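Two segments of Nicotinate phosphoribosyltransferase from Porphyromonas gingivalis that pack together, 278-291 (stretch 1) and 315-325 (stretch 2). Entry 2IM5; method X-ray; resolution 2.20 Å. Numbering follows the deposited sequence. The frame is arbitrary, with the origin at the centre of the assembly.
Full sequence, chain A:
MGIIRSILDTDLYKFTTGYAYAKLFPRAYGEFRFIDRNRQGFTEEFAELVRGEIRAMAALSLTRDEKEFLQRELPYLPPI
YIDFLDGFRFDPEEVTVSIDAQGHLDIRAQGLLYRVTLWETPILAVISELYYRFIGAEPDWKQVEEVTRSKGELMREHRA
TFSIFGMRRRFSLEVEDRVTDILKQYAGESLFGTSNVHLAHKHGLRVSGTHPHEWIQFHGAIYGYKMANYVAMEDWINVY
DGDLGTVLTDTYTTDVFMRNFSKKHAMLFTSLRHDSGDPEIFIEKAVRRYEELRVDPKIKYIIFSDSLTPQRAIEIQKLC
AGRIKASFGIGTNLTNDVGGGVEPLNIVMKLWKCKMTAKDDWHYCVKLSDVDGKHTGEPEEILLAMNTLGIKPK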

# COMPACT_ATOMS: atom_id res chain seq x y z
N ASP A 278 -12.74 -0.38 -13.82
CA ASP A 278 -12.21 -0.18 -15.16
C ASP A 278 -11.45 1.14 -15.28
O ASP A 278 -11.99 2.20 -14.98
CB ASP A 278 -13.35 -0.22 -16.18
CG ASP A 278 -12.90 0.15 -17.57
OD1 ASP A 278 -12.01 -0.54 -18.11
OD2 ASP A 278 -13.42 1.14 -18.13
N PRO A 279 -10.19 1.09 -15.73
CA PRO A 279 -9.36 2.29 -15.87
C PRO A 279 -9.92 3.33 -16.85
O PRO A 279 -9.85 4.54 -16.60
CB PRO A 279 -8.00 1.73 -16.30
CG PRO A 279 -8.35 0.46 -16.99
CD PRO A 279 -9.42 -0.12 -16.11
N GLU A 280 -10.48 2.87 -17.96
CA GLU A 280 -11.05 3.78 -18.95
C GLU A 280 -12.21 4.57 -18.36
O GLU A 280 -12.38 5.75 -18.64
CB GLU A 280 -11.52 2.99 -20.17
CG GLU A 280 -12.22 3.83 -21.23
CD GLU A 280 -12.14 3.20 -22.62
OE1 GLU A 280 -12.15 1.96 -22.73
OE2 GLU A 280 -12.07 3.97 -23.61
N ILE A 281 -13.02 3.91 -17.53
CA ILE A 281 -14.14 4.58 -16.89
C ILE A 281 -13.60 5.59 -15.87
O ILE A 281 -14.13 6.70 -15.75
CB ILE A 281 -15.06 3.56 -16.18
CG1 ILE A 281 -15.82 2.75 -17.24
CG2 ILE A 281 -16.03 4.26 -15.24
CD1 ILE A 281 -16.64 1.62 -16.68
N PHE A 282 -12.55 5.22 -15.16
CA PHE A 282 -11.95 6.10 -14.17
C PHE A 282 -11.40 7.36 -14.86
O PHE A 282 -11.59 8.48 -14.38
CB PHE A 282 -10.80 5.40 -13.44
CG PHE A 282 -10.15 6.24 -12.38
CD1 PHE A 282 -10.66 6.25 -11.08
CD2 PHE A 282 -9.05 7.03 -12.69
CE1 PHE A 282 -10.07 7.05 -10.10
CE2 PHE A 282 -8.46 7.83 -11.72
CZ PHE A 282 -8.96 7.84 -10.42
N ILE A 283 -10.74 7.17 -16.00
CA ILE A 283 -10.17 8.29 -16.74
C ILE A 283 -11.25 9.31 -17.12
O ILE A 283 -11.05 10.52 -16.99
CB ILE A 283 -9.43 7.81 -18.00
CG1 ILE A 283 -8.23 6.96 -17.58
CG2 ILE A 283 -9.00 8.99 -18.84
CD1 ILE A 283 -7.55 6.22 -18.72
N GLU A 284 -12.40 8.82 -17.59
CA GLU A 284 -13.50 9.70 -17.97
C GLU A 284 -14.00 10.52 -16.79
O GLU A 284 -14.17 11.74 -16.89
CB GLU A 284 -14.69 8.90 -18.52
CG GLU A 284 -14.42 8.15 -19.81
CD GLU A 284 -13.76 9.01 -20.86
OE1 GLU A 284 -14.25 10.13 -21.12
OE2 GLU A 284 -12.75 8.55 -21.44
N LYS A 285 -14.25 9.85 -15.66
CA LYS A 285 -14.74 10.53 -14.46
C LYS A 285 -13.77 11.62 -14.02
O LYS A 285 -14.18 12.75 -13.73
CB LYS A 285 -14.93 9.54 -13.32
CG LYS A 285 -16.03 8.51 -13.54
CD LYS A 285 -16.08 7.51 -12.39
CE LYS A 285 -17.24 6.52 -12.54
NZ LYS A 285 -17.14 5.42 -11.51
N ALA A 286 -12.49 11.29 -13.97
CA ALA A 286 -11.45 12.23 -13.55
C ALA A 286 -11.41 13.45 -14.46
O ALA A 286 -11.49 14.59 -13.99
CB ALA A 286 -10.10 11.54 -13.55
N VAL A 287 -11.27 13.21 -15.76
CA VAL A 287 -11.21 14.30 -16.72
C VAL A 287 -12.46 15.16 -16.67
O VAL A 287 -12.38 16.40 -16.72
CB VAL A 287 -11.02 13.77 -18.17
CG1 VAL A 287 -11.15 14.91 -19.18
CG2 VAL A 287 -9.66 13.12 -18.29
N ARG A 288 -13.63 14.53 -16.56
CA ARG A 288 -14.87 15.29 -16.51
C ARG A 288 -14.97 16.18 -15.26
O ARG A 288 -15.36 17.35 -15.34
CB ARG A 288 -16.09 14.36 -16.57
CG ARG A 288 -17.41 15.10 -16.38
CD ARG A 288 -18.65 14.30 -16.81
NE ARG A 288 -18.92 13.14 -15.96
CZ ARG A 288 -18.44 11.91 -16.19
NH1 ARG A 288 -17.67 11.68 -17.25
NH2 ARG A 288 -18.74 10.92 -15.36
N ARG A 289 -14.62 15.62 -14.10
CA ARG A 289 -14.69 16.39 -12.87
C ARG A 289 -13.70 17.55 -12.87
O ARG A 289 -14.01 18.64 -12.40
CB ARG A 289 -14.44 15.49 -11.66
CG ARG A 289 -14.57 16.21 -10.32
CD ARG A 289 -15.88 16.99 -10.21
NE ARG A 289 -16.02 17.60 -8.89
CZ ARG A 289 -16.86 18.60 -8.59
NH1 ARG A 289 -17.65 19.10 -9.53
NH2 ARG A 289 -16.90 19.08 -7.36
N TYR A 290 -12.49 17.32 -13.38
CA TYR A 290 -11.50 18.39 -13.43
C TYR A 290 -12.03 19.56 -14.27
O TYR A 290 -11.86 20.72 -13.91
CB TYR A 290 -10.19 17.89 -14.03
CG TYR A 290 -9.26 17.22 -13.03
CD1 TYR A 290 -8.98 17.82 -11.80
CD2 TYR A 290 -8.63 16.02 -13.34
CE1 TYR A 290 -8.08 17.24 -10.90
CE2 TYR A 290 -7.74 15.43 -12.45
CZ TYR A 290 -7.46 16.04 -11.23
OH TYR A 290 -6.57 15.45 -10.35
N GLU A 291 -12.67 19.24 -15.39
CA GLU A 291 -13.20 20.29 -16.23
C GLU A 291 -14.36 21.01 -15.57
O GLU A 291 -14.52 22.22 -15.75
CB GLU A 291 -13.61 19.71 -17.58
CG GLU A 291 -12.41 19.16 -18.32
CD GLU A 291 -12.77 18.54 -19.65
OE1 GLU A 291 -13.82 17.87 -19.72
OE2 GLU A 291 -12.00 18.72 -20.62
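Stretch 2, residues 315-325: EIQKLCAGRIK

The most unusual feature of this contact is a very short salt bridge between Arg323 and Glu284. Arg323 NH1 donates to Glu284 OE2 at 2.4 Å, and Arg323 NH2 donates to Glu284 OE1 at 3.1 Å. Two roughly straight hydrogen bonds thus pair the guanidinium with the carboxylate. The CA-to-CB bond of Glu284 points away from stretch 2, but its m, m side chain brings the carboxylate back. Val287 CG2 lies over one face of the same guanidinium.

Stretch 2 is helical through Cys320. Its helix runs in nearly the same direction as helix 279-291, with a crossing angle of -27° and a closest axis approach of 10.3 Å. Ala321 leaves helical geometry, Gly322 follows with positive phi, and Ile324 is extended. The chain still advances along stretch 1: Pro279 is level with Ile316, Ile283 with Cys320, and Val287 with Arg323.

Ile283 is central to the apolar packing. Its CD1 lies 3.8 Å from Leu319 CB and 3.5 Å from Cys320 SG. Toward the start of helix 279-291, Pro279 CB meets Ile316 CD1 at 3.9 Å, and Glu280 CB meets Leu319 CD2 at 3.8 Å. Further along, Tyr290 CE2 is 4.1 Å from Ile324 CD1. Together the stretches bury 516 Å².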

# COMPACT_ATOMS: atom_id res chain seq x y z
N GLU A 315 -1.36 -0.30 -22.47
CA GLU A 315 -2.71 -0.09 -22.99
C GLU A 315 -3.36 1.13 -22.33
O GLU A 315 -3.94 1.97 -23.01
CB GLU A 315 -3.58 -1.33 -22.74
CG GLU A 315 -3.22 -2.53 -23.59
CD GLU A 315 -3.75 -3.83 -23.01
OE1 GLU A 315 -4.89 -3.84 -22.50
OE2 GLU A 315 -3.03 -4.85 -23.06
N ILE A 316 -3.26 1.22 -21.00
CA ILE A 316 -3.83 2.35 -20.27
C ILE A 316 -3.14 3.64 -20.72
O ILE A 316 -3.76 4.69 -20.84
CB ILE A 316 -3.64 2.19 -18.74
CG1 ILE A 316 -4.46 1.00 -18.24
CG2 ILE A 316 -4.07 3.47 -18.02
CD1 ILE A 316 -4.24 0.67 -16.77
N GLN A 317 -1.84 3.53 -20.98
CA GLN A 317 -1.04 4.65 -21.42
C GLN A 317 -1.64 5.25 -22.71
O GLN A 317 -1.67 6.46 -22.88
CB GLN A 317 0.40 4.16 -21.63
CG GLN A 317 1.44 5.23 -21.92
CD GLN A 317 2.85 4.69 -21.78
OE1 GLN A 317 3.09 3.49 -21.94
NE2 GLN A 317 3.80 5.58 -21.50
N LYS A 318 -2.15 4.39 -23.59
CA LYS A 318 -2.76 4.85 -24.84
C LYS A 318 -4.06 5.59 -24.54
O LYS A 318 -4.33 6.64 -25.11
CB LYS A 318 -3.06 3.68 -25.77
CG LYS A 318 -1.84 2.86 -26.17
CD LYS A 318 -2.23 1.73 -27.12
CE LYS A 318 -1.08 0.75 -27.33
NZ LYS A 318 0.17 1.45 -27.76
N LEU A 319 -4.86 5.03 -23.64
CA LEU A 319 -6.12 5.64 -23.24
C LEU A 319 -5.93 7.06 -22.70
O LEU A 319 -6.79 7.92 -22.88
CB LEU A 319 -6.80 4.79 -22.17
CG LEU A 319 -7.73 3.65 -22.60
CD1 LEU A 319 -7.17 2.93 -23.81
CD2 LEU A 319 -7.90 2.69 -21.42
N CYS A 320 -4.80 7.30 -22.03
CA CYS A 320 -4.52 8.60 -21.45
C CYS A 320 -3.92 9.61 -22.42
O CYS A 320 -4.01 10.82 -22.19
CB CYS A 320 -3.57 8.45 -20.26
SG CYS A 320 -4.29 7.60 -18.85
N ALA A 321 -3.30 9.12 -23.49
CA ALA A 321 -2.66 9.99 -24.47
C ALA A 321 -3.49 11.21 -24.84
O ALA A 321 -4.63 11.09 -25.28
CB ALA A 321 -2.33 9.19 -25.73
N GLY A 322 -2.92 12.39 -24.63
CA GLY A 322 -3.60 13.63 -24.96
C GLY A 322 -4.70 14.08 -24.02
O GLY A 322 -5.37 15.07 -24.30
N ARG A 323 -4.90 13.39 -22.90
CA ARG A 323 -5.96 13.78 -21.97
C ARG A 323 -5.46 14.07 -20.56
O ARG A 323 -5.85 15.07 -19.94
CB ARG A 323 -7.01 12.68 -21.90
CG ARG A 323 -7.37 12.09 -23.25
CD ARG A 323 -8.52 11.11 -23.10
NE ARG A 323 -9.73 11.81 -22.70
CZ ARG A 323 -10.80 11.21 -22.19
NH1 ARG A 323 -10.79 9.89 -22.00
NH2 ARG A 323 -11.88 11.93 -21.87
N ILE A 324 -4.59 13.21 -20.05
CA ILE A 324 -4.06 13.37 -18.71
C ILE A 324 -2.80 12.52 -18.63
O ILE A 324 -2.69 11.52 -19.34
CB ILE A 324 -5.13 12.90 -17.68
CG1 ILE A 324 -4.68 13.20 -16.24
CG2 ILE A 324 -5.39 11.41 -17.86
CD1 ILE A 324 -5.80 13.07 -15.24
N LYS A 325 -1.86 12.91 -17.78
CA LYS A 325 -0.61 12.16 -17.66
C LYS A 325 -0.81 10.86 -16.88
O LYS A 325 -1.75 10.72 -16.10
CB LYS A 325 0.46 13.04 -17.00
CG LYS A 325 0.82 14.25 -17.85
CD LYS A 325 1.73 15.22 -17.13
CE LYS A 325 2.00 16.44 -17.99
NZ LYS A 325 2.75 17.50 -17.25